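Local coordinates for phenolic acid decarboxylase (Sedimentibacter hydroxybenzoicus, PDB 7AE5) that decarboxylates vanillic acid and reversibly decarboxylates 4-hydroxybenzoate and 3,4-dihydroxybenzoate as a prenylated-FMN- and manganese-dependent UbiD-family enzyme, at the interface of chains A and B. Sequence-based numbering; all coordinates share one arbitrary frame. Chains: chain A, Phenolic acid decarboxylase; chain B, Protein ShdD.

The interface of chains A and B. Residues chain A 137, 274-275, 283-284; chain B 5, 47.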
loop_
_atom_site.group_PDB
_atom_site.type_symbol
_atom_site.label_atom_id
_atom_site.label_comp_id
_atom_site.label_asym_id
_atom_site.label_seq_id
_atom_site.Cartn_x
_atom_site.Cartn_y
_atom_site.Cartn_z
ATOM N N GLN A 137 37.752 -16.691 12.982
ATOM C CA GLN A 137 37.503 -17.462 11.772
ATOM C C GLN A 137 38.250 -16.918 10.560
ATOM O O GLN A 137 37.988 -17.361 9.436
ATOM C CB GLN A 137 36.003 -17.527 11.479
ATOM C CG GLN A 137 35.205 -18.274 12.532
ATOM C CD GLN A 137 35.637 -19.719 12.669
ATOM O OE1 GLN A 137 35.714 -20.453 11.683
ATOM N NE2 GLN A 137 35.918 -20.140 13.898
ATOM N N GLY A 274 41.209 -15.403 2.667
ATOM C CA GLY A 274 40.058 -15.277 3.524
ATOM C C GLY A 274 39.717 -16.587 4.205
ATOM O O GLY A 274 40.414 -17.592 4.037
ATOM N N PRO A 275 38.620 -16.611 4.982
ATOM C CA PRO A 275 37.675 -15.508 5.207
ATOM C C PRO A 275 38.256 -14.366 6.036
ATOM O O PRO A 275 39.303 -14.528 6.662
ATOM C CB PRO A 275 36.520 -16.180 5.969
ATOM C CG PRO A 275 36.750 -17.658 5.843
ATOM C CD PRO A 275 38.224 -17.821 5.718
ATOM N N TYR A 283 31.696 -12.035 8.260
ATOM C CA TYR A 283 32.837 -12.570 7.530
ATOM C C TYR A 283 32.580 -12.566 6.031
ATOM O O TYR A 283 31.458 -12.804 5.574
ATOM C CB TYR A 283 33.147 -13.999 7.975
ATOM C CG TYR A 283 33.833 -14.107 9.313
ATOM C CD1 TYR A 283 35.211 -13.961 9.423
ATOM C CD2 TYR A 283 33.107 -14.374 10.466
ATOM C CE1 TYR A 283 35.844 -14.064 10.646
ATOM C CE2 TYR A 283 33.730 -14.480 11.693
ATOM C CZ TYR A 283 35.098 -14.323 11.779
ATOM O OH TYR A 283 35.718 -14.432 13.003
ATOM N N SER A 284 33.636 -12.306 5.265
ATOM C CA SER A 284 33.603 -12.557 3.835
ATOM C C SER A 284 33.664 -14.060 3.579
ATOM O O SER A 284 33.758 -14.878 4.498
ATOM C CB SER A 284 34.762 -11.848 3.141
ATOM O OG SER A 284 35.959 -12.597 3.271
ATOM N N ARG B 5 41.217 -26.653 8.637
ATOM C CA ARG B 5 40.191 -26.205 7.704
ATOM C C ARG B 5 39.850 -27.240 6.640
ATOM O O ARG B 5 38.669 -27.454 6.351
ATOM C CB ARG B 5 40.624 -24.906 7.017
ATOM C CG ARG B 5 39.556 -24.323 6.105
ATOM C CD ARG B 5 39.726 -22.825 5.911
ATOM N NE ARG B 5 40.942 -22.493 5.180
ATOM C CZ ARG B 5 41.219 -21.287 4.700
ATOM N NH1 ARG B 5 40.384 -20.273 4.855
ATOM N NH2 ARG B 5 42.361 -21.095 4.046
ATOM N N PHE B 47 33.025 -22.693 7.157
ATOM C CA PHE B 47 34.308 -22.199 6.680
ATOM C C PHE B 47 35.308 -23.316 6.414
ATOM O O PHE B 47 36.491 -23.034 6.201
ATOM C CB PHE B 47 34.892 -21.200 7.679
ATOM C CG PHE B 47 34.102 -19.931 7.795
ATOM C CD1 PHE B 47 33.526 -19.356 6.674
ATOM C CD2 PHE B 47 33.925 -19.318 9.024
ATOM C CE1 PHE B 47 32.794 -18.188 6.775
ATOM C CE2 PHE B 47 33.193 -18.151 9.132
ATOM C CZ PHE B 47 32.626 -17.585 8.008
HETATM O O HOH W 1 43.214 -18.238 3.106
#
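B:Phe47, from the 3-10 helix 45-47 of zinc-binding ShdD, lays one face of its ring against loop residues A:Pro275, A:Gln137 and A:Tyr283 of the decarboxylase, a heteromeric contact in an assembly of six copies of each. CG of the proline lies over that face, 3.7 Å from CD1 of B:Phe47 and offset toward the rim. At the far end CZ meets A:Tyr283 CB (3.6 Å), and the CZ–CE2 edge of the phenylalanine is turned to the face of the tyrosine ring, the planes inclined by 66°. A:Gln137 runs along the CD2–CE2 side: its CB packs 3.7 Å from CD2, and a bend at chi2 (-61°) brings the amide oxygen OE1 to the ring edge, 3.4 Å from the same CD2. The backbone N of A:Gln137 donates a hydrogen bond to the phenol OH of A:Tyr283 (3.0 Å). An alanine in place of B:Phe47 would probably open a gap against the decarboxylase loops and leave A:Pro275 CG and the tyrosine face without their apolar partner. Toward the rim, B:Arg5, bent at chi3 (66°), directs guanidinium NH1 to the carbonyl O of A:Gly274 (2.8 Å), in the plane of both groups and on an oxygen lone pair. The cis peptide joining this glycine to A:Pro275 places acceptor and apolar lid side by side. The contact centre lies about 10 Å from A:Glu278, the predicted proton donor, and may help hold ShdD near the active site. Water 1 bridges the polar edge, lying 3.1 Å from B:Arg5 NH2 and also bonded to A:Gly274 O.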